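Local coordinates for serine Recombinase (Sulfolobus solfataricus, PDB 3LHF), which probably binds DNA and exchanges its strands in recombination of a transposon, this chain being the resolvase-type domain of a longer protein, at residues D[3-8]-D[61-66]; D[68-73]-D[97-102]. The protein carries 1 engineered substitution. One frame throughout, in Å; residues are numbered along the deposited sequence.

Contact 1 (D[3-8]-D[61-66])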
# COMPACT_ATOMS: atom_id res chain seq x y z
N LYS D 3 12.38 -20.25 -8.31
CA LYS D 3 13.39 -19.27 -7.92
C LYS D 3 13.14 -18.66 -6.54
O LYS D 3 12.05 -18.26 -6.21
CB LYS D 3 13.42 -18.15 -8.96
CG LYS D 3 14.44 -18.31 -10.04
CD LYS D 3 13.83 -18.40 -11.42
CE LYS D 3 13.74 -17.06 -12.13
NZ LYS D 3 14.96 -16.64 -12.84
N VAL D 4 14.20 -18.61 -5.75
CA VAL D 4 14.22 -18.01 -4.44
C VAL D 4 14.96 -16.70 -4.52
O VAL D 4 16.10 -16.66 -4.86
CB VAL D 4 14.99 -18.90 -3.48
CG1 VAL D 4 14.92 -18.38 -2.08
CG2 VAL D 4 14.50 -20.31 -3.58
N ILE D 5 14.29 -15.62 -4.19
CA ILE D 5 14.86 -14.31 -4.36
C ILE D 5 15.20 -13.62 -3.06
O ILE D 5 14.42 -13.57 -2.15
CB ILE D 5 13.93 -13.41 -5.15
CG1 ILE D 5 13.29 -14.19 -6.29
CG2 ILE D 5 14.66 -12.19 -5.62
CD1 ILE D 5 14.20 -14.49 -7.41
N LEU D 6 16.39 -13.06 -3.03
CA LEU D 6 16.80 -12.20 -1.97
C LEU D 6 16.52 -10.77 -2.42
O LEU D 6 17.11 -10.30 -3.35
CB LEU D 6 18.29 -12.40 -1.74
CG LEU D 6 18.84 -13.74 -1.26
CD1 LEU D 6 20.27 -13.63 -0.96
CD2 LEU D 6 18.14 -14.21 -0.05
N TYR D 7 15.59 -10.10 -1.76
CA TYR D 7 15.25 -8.73 -2.10
C TYR D 7 15.65 -7.76 -1.03
O TYR D 7 15.26 -7.89 0.10
CB TYR D 7 13.77 -8.54 -2.38
CG TYR D 7 13.44 -7.09 -2.65
CD1 TYR D 7 13.20 -6.22 -1.61
CD2 TYR D 7 13.43 -6.59 -3.93
CE1 TYR D 7 12.94 -4.93 -1.83
CE2 TYR D 7 13.16 -5.29 -4.16
CZ TYR D 7 12.91 -4.46 -3.10
OH TYR D 7 12.64 -3.15 -3.31
N ALA D 8 16.42 -6.77 -1.40
CA ALA D 8 16.96 -5.84 -0.45
C ALA D 8 16.81 -4.41 -0.89
O ALA D 8 16.88 -4.12 -2.05
CB ALA D 8 18.38 -6.16 -0.20
N ASN D 61 4.94 -16.73 -12.47
CA ASN D 61 5.24 -18.04 -11.94
C ASN D 61 6.69 -18.48 -12.01
O ASN D 61 6.96 -19.61 -12.37
CB ASN D 61 4.30 -19.08 -12.50
CG ASN D 61 2.87 -18.80 -12.14
OD1 ASN D 61 2.42 -19.11 -11.06
ND2 ASN D 61 2.17 -18.17 -13.03
N GLU D 62 7.60 -17.59 -11.64
CA GLU D 62 9.01 -17.92 -11.55
C GLU D 62 9.57 -17.95 -10.14
O GLU D 62 10.73 -18.25 -9.95
CB GLU D 62 9.83 -16.96 -12.39
CG GLU D 62 9.42 -16.85 -13.80
CD GLU D 62 9.95 -15.63 -14.42
OE1 GLU D 62 11.15 -15.48 -14.49
OE2 GLU D 62 9.15 -14.80 -14.84
N VAL D 63 8.77 -17.60 -9.15
CA VAL D 63 9.28 -17.51 -7.78
C VAL D 63 8.66 -18.52 -6.86
O VAL D 63 7.48 -18.53 -6.66
CB VAL D 63 8.99 -16.14 -7.19
CG1 VAL D 63 9.69 -15.96 -5.89
CG2 VAL D 63 9.33 -15.05 -8.15
N SER D 64 9.48 -19.42 -6.35
CA SER D 64 9.14 -20.20 -5.18
C SER D 64 9.12 -19.40 -3.89
O SER D 64 8.28 -19.59 -3.06
CB SER D 64 10.06 -21.39 -5.06
OG SER D 64 11.00 -21.18 -4.05
N ARG D 65 10.10 -18.55 -3.71
CA ARG D 65 10.18 -17.78 -2.49
C ARG D 65 10.86 -16.43 -2.66
O ARG D 65 11.73 -16.28 -3.49
CB ARG D 65 10.89 -18.63 -1.45
CG ARG D 65 11.40 -17.92 -0.28
CD ARG D 65 12.09 -18.89 0.58
NE ARG D 65 12.16 -20.19 -0.05
CZ ARG D 65 12.59 -21.28 0.55
NH1 ARG D 65 12.98 -21.23 1.80
NH2 ARG D 65 12.61 -22.42 -0.09
N VAL D 66 10.44 -15.45 -1.87
CA VAL D 66 11.15 -14.20 -1.73
C VAL D 66 11.56 -14.05 -0.30
O VAL D 66 10.77 -14.23 0.57
CB VAL D 66 10.30 -13.01 -2.05
CG1 VAL D 66 11.13 -11.77 -1.99
CG2 VAL D 66 9.63 -13.15 -3.37
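Residues 3-5 and 63-66 pair as neighbouring parallel strands of the four-stranded resolvase sheet, with a beta bulge at Ser64. The evidence is the register: Lys3 faces Val63, but Val4 faces Arg65. Just ahead of the strand, the Glu62 side chain runs beside that of Lys3 in the same direction, and OE1 of Glu62 stops 4.3 Å from NZ of Lys3, beyond salt-bridge range. Val63 CG1 lies anti to its backbone N (chi1 -171°) and meets Ile5 CG1 at 4.0 Å, the two side chains crossing at about a right angle; helix 49-58 covers this face through Ile58. Ser64 sends its N to Lys3 O in a bent, weak bond, while Arg65 N reaches the same oxygen nearly straight, at 3.2 Å and 170°. One carbonyl thus serves both amides of the bulge. Arg65 O then accepts Ile5 N at 2.7 Å, restoring regular pairing. On the opposite face from Val63, the Arg65 chain lies alongside Val4, whose CG1 is 3.9 Å from Arg65 NE; this buried nitrogen has no close partner, Glu92 being at long ion-pair range. Last, Val66 CG1 rests 4.2 Å from Tyr7 CB.

Contact 2 (D[68-73]-D[97-102])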
# COMPACT_ATOMS: atom_id res chain seq x y z
N VAL D 68 13.26 -11.37 2.52
CA VAL D 68 13.68 -10.03 2.91
C VAL D 68 14.04 -9.96 4.37
O VAL D 68 13.59 -10.75 5.14
CB VAL D 68 12.62 -9.03 2.65
CG1 VAL D 68 12.33 -8.97 1.21
CG2 VAL D 68 11.40 -9.35 3.45
N ALA D 69 14.90 -9.04 4.73
CA ALA D 69 15.33 -8.83 6.10
C ALA D 69 14.27 -8.33 7.09
O ALA D 69 14.26 -8.72 8.23
CB ALA D 69 16.55 -7.98 6.14
N TYR D 70 13.42 -7.43 6.63
CA TYR D 70 12.27 -6.94 7.36
C TYR D 70 11.13 -6.84 6.36
O TYR D 70 11.36 -6.72 5.18
CB TYR D 70 12.52 -5.55 7.93
CG TYR D 70 13.78 -5.36 8.72
CD1 TYR D 70 13.93 -5.90 9.98
CD2 TYR D 70 14.80 -4.61 8.23
CE1 TYR D 70 15.06 -5.71 10.69
CE2 TYR D 70 15.92 -4.42 8.94
CZ TYR D 70 16.06 -4.97 10.16
OH TYR D 70 17.21 -4.76 10.84
N PRO D 71 9.90 -6.83 6.83
CA PRO D 71 8.77 -6.65 5.93
C PRO D 71 8.82 -5.26 5.34
O PRO D 71 8.26 -4.98 4.32
CB PRO D 71 7.59 -6.83 6.84
CG PRO D 71 8.08 -7.68 7.86
CD PRO D 71 9.45 -7.27 8.14
N ASP D 72 9.58 -4.42 6.02
CA ASP D 72 9.76 -3.02 5.74
C ASP D 72 10.34 -2.90 4.36
O ASP D 72 10.03 -2.03 3.60
CB ASP D 72 10.83 -2.54 6.72
CG ASP D 72 10.72 -1.10 7.08
OD1 ASP D 72 10.92 -0.24 6.23
OD2 ASP D 72 10.49 -0.80 8.24
N ARG D 73 11.23 -3.82 4.07
CA ARG D 73 11.98 -3.71 2.88
C ARG D 73 11.03 -3.75 1.72
O ARG D 73 11.19 -3.01 0.80
CB ARG D 73 12.97 -4.85 2.80
CG ARG D 73 14.31 -4.58 3.42
CD ARG D 73 14.19 -3.76 4.61
NE ARG D 73 14.86 -2.49 4.47
CZ ARG D 73 14.51 -1.39 5.11
NH1 ARG D 73 13.50 -1.41 5.94
NH2 ARG D 73 15.17 -0.28 4.92
N ASN D 97 13.58 -10.82 9.91
CA ASN D 97 13.44 -10.08 11.15
C ASN D 97 12.08 -9.47 11.21
O ASN D 97 11.77 -8.58 10.47
CB ASN D 97 14.49 -9.01 11.30
CG ASN D 97 15.86 -9.57 11.43
OD1 ASN D 97 16.05 -10.63 11.97
ND2 ASN D 97 16.81 -8.87 10.91
N GLN D 98 11.26 -9.98 12.10
CA GLN D 98 9.87 -9.60 12.16
C GLN D 98 9.62 -8.32 12.96
O GLN D 98 9.03 -8.37 14.01
CB GLN D 98 9.09 -10.76 12.73
CG GLN D 98 7.70 -10.88 12.24
CD GLN D 98 7.60 -11.61 10.95
OE1 GLN D 98 8.02 -12.75 10.84
NE2 GLN D 98 7.02 -10.97 9.97
N GLU D 99 10.06 -7.20 12.42
CA GLU D 99 10.02 -5.91 13.11
C GLU D 99 10.03 -4.70 12.17
O GLU D 99 10.36 -4.81 11.01
CB GLU D 99 11.20 -5.82 14.06
CG GLU D 99 11.53 -4.45 14.54
CD GLU D 99 12.80 -4.42 15.32
OE1 GLU D 99 13.74 -5.10 14.91
OE2 GLU D 99 12.87 -3.72 16.33
N ASP D 100 9.70 -3.55 12.73
CA ASP D 100 9.92 -2.26 12.10
C ASP D 100 11.11 -1.61 12.82
O ASP D 100 11.19 -1.66 14.02
CB ASP D 100 8.70 -1.36 12.23
CG ASP D 100 7.54 -1.77 11.36
OD1 ASP D 100 7.73 -2.10 10.20
OD2 ASP D 100 6.42 -1.75 11.85
N LYS D 101 12.02 -1.02 12.07
CA LYS D 101 13.14 -0.32 12.66
C LYS D 101 12.86 1.17 12.73
O LYS D 101 12.28 1.73 11.83
CB LYS D 101 14.43 -0.64 11.92
CG LYS D 101 15.55 -1.10 12.82
CD LYS D 101 15.28 -2.43 13.48
CE LYS D 101 14.90 -2.28 14.95
NZ LYS D 101 15.80 -2.97 15.87
N GLU D 102 13.24 1.82 13.81
CA GLU D 102 12.73 3.15 14.09
C GLU D 102 13.04 4.27 13.13
O GLU D 102 12.15 4.97 12.74
CB GLU D 102 13.22 3.60 15.45
CG GLU D 102 12.31 4.58 16.15
CD GLU D 102 12.89 5.05 17.44
OE1 GLU D 102 12.99 6.26 17.62
OE2 GLU D 102 13.26 4.23 18.27
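The loops leaving the C-terminal ends of the adjacent parallel strands 63-68 and 92-95 meet where Tyr70 and Pro71 pack on the loop that starts at Asn97, just before helix 102-122. Asp72 and Arg73 begin the Asp-Arg-Leu signature of serine recombinases, consistent with a position near the active-site end of the sheet. The backbones are joined by a weak bond from Asn97 N to Ala69 O. Tyr70 CA sends Asn97 O a CA-H...O contact of 3.6 Å (161° at the hydrogen). The same oxygen lies beside Pro71 CD and accepts Glu99 N across an inverse gamma turn centred on Gln98. Tyr70 CG stands anti to its own carbonyl carbon (chi1 -51°). The ring beyond it meets the loop obliquely, CE1 3.4 Å from Asn97 CB and OH 4.0 Å from Lys101 CD. An alanine here would probably leave a gap beside Asn97 CB and take away the hydroxyl beside Lys101 CD. Further along, Asp72 OD2 and Asp100 OD1 stand 3.6 Å apart with carboxylate planes 80° to each other. Arg73 NH1 grips Asp72 OD1 at 2.8 Å; Asp100 has salt bridges to Arg76 and to Lys119 of the second subunit. The two acidic groups can therefore probably lie close because surrounding cations offset their repulsion, the second subunit contributing one of the cations near Asp100.

How the contacts relate
From the N terminus, strand 3-10 runs first. Contact 1 closes the loop that begins there, bringing strand 63-68 alongside after 52 intervening residues that include helices 16-29 and 49-58 and edge strand 35-40. Contact 2 opens at the end of strand 63-68 and runs into helix 71-74; it closes 23 residues later, after helix 79-88 and the other edge strand, 92-95. The loops are therefore in series, neither nested nor crossed. Their centres lie about 17 Å apart, yet they touch, Tyr7 O packing 3.3 Å from Val68 CG1. Contact 1 joins the two central strands, whereas contact 2 ties the C-terminal end of the sheet to the start of helix 102-122.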